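Local coordinates for short chain dehydrogenase (Mycobacterium smegmatis, PDB 3UCX), which probably acts as an oxidoreductase of the short-chain dehydrogenase family, whose members share a Rossmann fold that typically binds NAD(P), at residues A[37-42]-A[61-66]; A[90-95]-A[133-138]. One frame throughout, in Å; residues are numbered along the deposited sequence.

Both interactions belong to one parallel Rossmann sheet, and their centres lie about 14 Å apart with nearest atoms about 7 Å from each other. Interaction 1 pairs two neighbouring strands, 37-42 and 61-66, at the sheet edge within this chain; it is partly buried, rests on backbone hydrogen bonds and has a salt bridge at its start. Interaction 2 is smaller and buried. It sets the central strand 91-94 and the residue before it against the short helix 132-138, with leucine and valine methyls in touch and a water joining the aspartate carboxylate to the carbonyl at the helix end. Strand 13-17 lies between the two, hydrogen-bonded to 37-42 and to the start of 90-95.

Interaction 1 of 2, residues A[37-42]-A[61-66]; sequences DLVLAA and RALSVG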
loop_
_atom_site.group_PDB
_atom_site.type_symbol
_atom_site.label_atom_id
_atom_site.label_comp_id
_atom_site.label_asym_id
_atom_site.label_seq_id
_atom_site.Cartn_x
_atom_site.Cartn_y
_atom_site.Cartn_z
ATOM N N ASP A 37 -23.166 -24.881 12.118
ATOM C CA ASP A 37 -23.266 -26.094 11.329
ATOM C C ASP A 37 -22.534 -25.881 10.032
ATOM O O ASP A 37 -22.484 -24.763 9.537
ATOM C CB ASP A 37 -24.720 -26.438 11.037
ATOM C CG ASP A 37 -25.471 -26.836 12.285
ATOM O OD1 ASP A 37 -24.951 -27.654 13.071
ATOM O OD2 ASP A 37 -26.573 -26.305 12.489
ATOM N N LEU A 38 -22.000 -26.961 9.470
ATOM C CA LEU A 38 -21.063 -26.869 8.364
ATOM C C LEU A 38 -21.563 -27.498 7.085
ATOM O O LEU A 38 -22.258 -28.508 7.102
ATOM C CB LEU A 38 -19.747 -27.572 8.736
ATOM C CG LEU A 38 -18.713 -26.822 9.578
ATOM C CD1 LEU A 38 -18.024 -25.749 8.749
ATOM C CD2 LEU A 38 -19.321 -26.244 10.840
ATOM N N VAL A 39 -21.134 -26.906 5.980
ATOM C CA VAL A 39 -21.074 -27.552 4.681
ATOM C C VAL A 39 -19.605 -27.667 4.321
ATOM O O VAL A 39 -18.885 -26.663 4.319
ATOM C CB VAL A 39 -21.797 -26.728 3.588
ATOM C CG1 VAL A 39 -21.640 -27.401 2.236
ATOM C CG2 VAL A 39 -23.265 -26.539 3.970
ATOM N N LEU A 40 -19.161 -28.884 4.043
ATOM C CA LEU A 40 -17.781 -29.140 3.662
ATOM C C LEU A 40 -17.707 -29.551 2.194
ATOM O O LEU A 40 -18.345 -30.530 1.760
ATOM C CB LEU A 40 -17.182 -30.233 4.570
ATOM C CG LEU A 40 -17.318 -30.011 6.078
ATOM C CD1 LEU A 40 -16.892 -31.244 6.880
ATOM C CD2 LEU A 40 -16.584 -28.757 6.545
ATOM N N ALA A 41 -16.918 -28.813 1.429
ATOM C CA ALA A 41 -16.781 -29.039 -0.000
ATOM C C ALA A 41 -15.294 -29.238 -0.346
ATOM O O ALA A 41 -14.436 -28.491 0.102
ATOM C CB ALA A 41 -17.387 -27.884 -0.788
ATOM N N ALA A 42 -15.015 -30.290 -1.106
ATOM C CA ALA A 42 -13.683 -30.587 -1.622
ATOM C C ALA A 42 -13.888 -31.567 -2.765
ATOM O O ALA A 42 -14.978 -32.125 -2.889
ATOM C CB ALA A 42 -12.811 -31.190 -0.534
ATOM N N ARG A 61 -23.859 -30.196 13.066
ATOM C CA ARG A 61 -24.052 -30.985 11.862
ATOM C C ARG A 61 -23.048 -30.638 10.779
ATOM O O ARG A 61 -22.574 -29.492 10.679
ATOM C CB ARG A 61 -25.480 -30.809 11.341
ATOM C CG ARG A 61 -26.513 -31.515 12.213
ATOM C CD ARG A 61 -27.915 -31.130 11.788
ATOM N NE ARG A 61 -28.127 -29.684 11.918
ATOM C CZ ARG A 61 -29.096 -29.001 11.316
ATOM N NH1 ARG A 61 -29.978 -29.612 10.532
ATOM N NH2 ARG A 61 -29.184 -27.691 11.500
ATOM N N ALA A 62 -22.713 -31.639 9.974
ATOM C CA ALA A 62 -21.834 -31.436 8.828
ATOM C C ALA A 62 -22.441 -32.085 7.578
ATOM O O ALA A 62 -22.785 -33.262 7.598
ATOM C CB ALA A 62 -20.450 -32.007 9.114
ATOM N N LEU A 63 -22.589 -31.306 6.506
ATOM C CA LEU A 63 -22.949 -31.833 5.196
ATOM C C LEU A 63 -21.687 -31.884 4.344
ATOM O O LEU A 63 -21.053 -30.838 4.103
ATOM C CB LEU A 63 -23.973 -30.915 4.523
ATOM C CG LEU A 63 -24.493 -31.298 3.133
ATOM C CD1 LEU A 63 -25.462 -32.473 3.246
ATOM C CD2 LEU A 63 -25.166 -30.088 2.480
ATOM N N SER A 64 -21.341 -33.078 3.860
ATOM C CA SER A 64 -20.154 -33.260 3.028
ATOM C C SER A 64 -20.594 -33.408 1.585
ATOM O O SER A 64 -21.439 -34.252 1.288
ATOM C CB SER A 64 -19.363 -34.503 3.457
ATOM O OG SER A 64 -18.916 -34.351 4.793
ATOM N N VAL A 65 -20.043 -32.574 0.704
ATOM C CA VAL A 65 -20.410 -32.598 -0.708
ATOM C C VAL A 65 -19.178 -32.536 -1.603
ATOM O O VAL A 65 -18.508 -31.508 -1.689
ATOM C CB VAL A 65 -21.361 -31.435 -1.094
ATOM C CG1 VAL A 65 -21.855 -31.610 -2.524
ATOM C CG2 VAL A 65 -22.531 -31.330 -0.123
ATOM N N GLY A 66 -18.911 -33.634 -2.306
ATOM C CA GLY A 66 -17.838 -33.674 -3.302
ATOM C C GLY A 66 -18.102 -32.671 -4.399
ATOM O O GLY A 66 -19.128 -32.738 -5.076
HETATM O O HOH W 1 -27.135 -28.287 14.773
#
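Asp-37 grips Arg-61 with both carboxylate oxygens at the N-terminal side of the pairing. OD1 of Asp-37 accepts the backbone N-H of Arg-61 at 2.8 Å on its anti side, while OD2 of Asp-37 forms a salt bridge with NH2 of Arg-61 at 3.1 Å. That second bond reaches OD2 from above the carboxylate, whose plane stands 89° from the guanidinium. The arginine chain bends at chi3 (-60°), which sets NE of Arg-61 3.8 Å from OD2 of Asp-37. Water 1 donates to OD1 and weakly accepts from NE of Arg-61, and Arg-60 gives OD2 a second salt bridge.

Beyond this pair the parallel ladder takes over. Leu-38 N bonds to Arg-61 O and Leu-63 N to Leu-38 O; then Leu-40 N meets Leu-63 O at 2.7 Å, and Val-65 N meets Leu-40 O at 2.9 Å, both nearly straight on to the carbonyl. Side chains add light contacts on each face. CG2 of Val-39 lies 4.3 Å from CD2 of Leu-63 on the face where helix 72-85 covers Val-39 and Val-65, a place suited to branched aliphatic groups. On the other face CD1 of Leu-40 nears CB of Ala-62 at 4.3 Å, and helix 45-57 packs against Leu-40 and Ser-64.

Strand, helix 45-57 and strand thus make a beta-alpha-beta unit of the Rossmann fold. Its backbone bonds can fix the strand register, while the two arginines probably stabilise the charge of buried Asp-37.

Interaction 2 of 2, residues A[90-95]-A[133-138]; sequences DVVINN and PALEES
OD1 of Asp-90 is joined to the end of helix 132-138 by water 2, which donates to it at 2.7 Å and to the carbonyl O of Ser-138 at 3.1 Å. The contact sets this short helix against the start of strand 91-94, a central strand of the Rossmann-type parallel sheet. The other carboxylate oxygen, OD2, turns to Arg-88 in a salt bridge and accepts the backbone N-H of Val-13, so an aspartate here serves the helix end, the neighbouring strand and a nearby positive charge.

Ser-138 comes close to the aspartate with CB, 3.6 Å from OD1 of Asp-90. Its OG sits between the backbone N and the carbonyl carbon (chi1 66°) and hydrogen-bonds to Val-89 O, a second tie to the chain leading into the strand. A small hydroxyl side chain suits this close approach.

Leu-135 supplies the apolar half. Its two methyls divide the work: CD2 lies against the backbone of Asp-90, 3.7 Å from the carbonyl O, whereas CD1 reaches Val-92. The leucine and valine side chains cross at about a right angle, and Phe-131 and Ile-183 extend the apolar surroundings. CG2 of Val-92, anti to the carbonyl carbon and beside the backbone N, meets CD1 of Leu-135 at 4.0 Å.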
loop_
_atom_site.group_PDB
_atom_site.type_symbol
_atom_site.label_atom_id
_atom_site.label_comp_id
_atom_site.label_asym_id
_atom_site.label_seq_id
_atom_site.Cartn_x
_atom_site.Cartn_y
_atom_site.Cartn_z
ATOM N N ASP A 90 -24.903 -18.462 6.098
ATOM C CA ASP A 90 -24.460 -17.220 6.742
ATOM C C ASP A 90 -23.036 -16.806 6.365
ATOM O O ASP A 90 -22.725 -15.617 6.349
ATOM C CB ASP A 90 -24.544 -17.418 8.254
ATOM C CG ASP A 90 -25.957 -17.674 8.688
ATOM O OD1 ASP A 90 -26.702 -16.676 8.725
ATOM O OD2 ASP A 90 -26.332 -18.860 8.894
ATOM N N VAL A 91 -22.195 -17.786 6.065
ATOM C CA VAL A 91 -20.779 -17.572 5.815
ATOM C C VAL A 91 -20.306 -18.477 4.693
ATOM O O VAL A 91 -20.597 -19.666 4.676
ATOM C CB VAL A 91 -19.912 -17.876 7.087
ATOM C CG1 VAL A 91 -18.426 -17.645 6.809
ATOM C CG2 VAL A 91 -20.389 -17.027 8.263
ATOM N N VAL A 92 -19.551 -17.926 3.755
ATOM C CA VAL A 92 -18.811 -18.739 2.780
ATOM C C VAL A 92 -17.318 -18.472 2.959
ATOM O O VAL A 92 -16.880 -17.317 2.938
ATOM C CB VAL A 92 -19.242 -18.419 1.344
ATOM C CG1 VAL A 92 -18.312 -19.106 0.347
ATOM C CG2 VAL A 92 -20.714 -18.833 1.103
ATOM N N ILE A 93 -16.550 -19.540 3.153
ATOM C CA ILE A 93 -15.089 -19.454 3.306
ATOM C C ILE A 93 -14.434 -20.196 2.142
ATOM O O ILE A 93 -14.635 -21.406 1.964
ATOM C CB ILE A 93 -14.618 -20.055 4.644
ATOM C CG1 ILE A 93 -15.271 -19.319 5.819
ATOM C CG2 ILE A 93 -13.087 -19.991 4.760
ATOM C CD1 ILE A 93 -15.053 -19.990 7.183
ATOM N N ASN A 94 -13.645 -19.477 1.352
ATOM C CA ASN A 94 -12.894 -20.087 0.274
ATOM C C ASN A 94 -11.488 -20.359 0.808
ATOM O O ASN A 94 -10.674 -19.435 0.964
ATOM C CB ASN A 94 -12.859 -19.162 -0.929
ATOM C CG ASN A 94 -14.163 -19.189 -1.705
ATOM O OD1 ASN A 94 -14.651 -20.264 -2.049
ATOM N ND2 ASN A 94 -14.756 -18.023 -1.937
ATOM N N ASN A 95 -11.221 -21.617 1.130
ATOM C CA ASN A 95 -9.940 -21.956 1.756
ATOM C C ASN A 95 -8.929 -22.186 0.674
ATOM O O ASN A 95 -9.274 -22.730 -0.387
ATOM C CB ASN A 95 -10.050 -23.159 2.650
ATOM C CG ASN A 95 -8.738 -23.492 3.341
ATOM O OD1 ASN A 95 -7.918 -22.624 3.601
ATOM N ND2 ASN A 95 -8.508 -24.752 3.557
ATOM N N PRO A 133 -27.491 -15.602 -3.543
ATOM C CA PRO A 133 -28.859 -15.496 -3.092
ATOM C C PRO A 133 -29.047 -15.818 -1.600
ATOM O O PRO A 133 -29.775 -15.103 -0.884
ATOM C CB PRO A 133 -29.599 -16.491 -4.002
ATOM C CG PRO A 133 -28.821 -16.458 -5.267
ATOM C CD PRO A 133 -27.393 -16.365 -4.803
ATOM N N ALA A 134 -28.366 -16.852 -1.132
ATOM C CA ALA A 134 -28.394 -17.210 0.277
ATOM C C ALA A 134 -27.794 -16.119 1.151
ATOM O O ALA A 134 -28.401 -15.719 2.133
ATOM C CB ALA A 134 -27.707 -18.547 0.511
ATOM N N LEU A 135 -26.633 -15.605 0.771
ATOM C CA LEU A 135 -25.974 -14.537 1.524
ATOM C C LEU A 135 -26.733 -13.226 1.525
ATOM O O LEU A 135 -26.650 -12.482 2.511
ATOM C CB LEU A 135 -24.561 -14.320 0.992
ATOM C CG LEU A 135 -23.622 -15.494 1.238
ATOM C CD1 LEU A 135 -22.365 -15.289 0.408
ATOM C CD2 LEU A 135 -23.302 -15.663 2.718
ATOM N N GLU A 136 -27.504 -12.947 0.467
ATOM C CA GLU A 136 -28.349 -11.748 0.439
ATOM C C GLU A 136 -29.382 -11.823 1.548
ATOM O O GLU A 136 -29.623 -10.828 2.240
ATOM C CB GLU A 136 -29.116 -11.541 -0.891
ATOM C CG GLU A 136 -28.273 -11.301 -2.107
ATOM C CD GLU A 136 -29.092 -11.037 -3.375
ATOM O OE1 GLU A 136 -30.312 -10.932 -3.286
ATOM O OE2 GLU A 136 -28.509 -10.949 -4.470
ATOM N N GLU A 137 -29.985 -12.994 1.719
ATOM C CA GLU A 137 -31.054 -13.156 2.697
ATOM C C GLU A 137 -30.498 -13.083 4.126
ATOM O O GLU A 137 -31.129 -12.529 5.029
ATOM C CB GLU A 137 -31.802 -14.483 2.514
ATOM C CG GLU A 137 -32.902 -14.684 3.541
ATOM C CD GLU A 137 -33.641 -16.007 3.441
ATOM O OE1 GLU A 137 -33.312 -16.862 2.579
ATOM O OE2 GLU A 137 -34.566 -16.192 4.265
ATOM N N SER A 138 -29.333 -13.678 4.337
ATOM C CA SER A 138 -28.738 -13.682 5.664
ATOM C C SER A 138 -27.931 -12.395 5.986
ATOM O O SER A 138 -27.480 -12.231 7.114
ATOM C CB SER A 138 -27.853 -14.915 5.820
ATOM O OG SER A 138 -26.744 -14.849 4.950
HETATM O O HOH W 2 -25.763 -14.132 8.928
#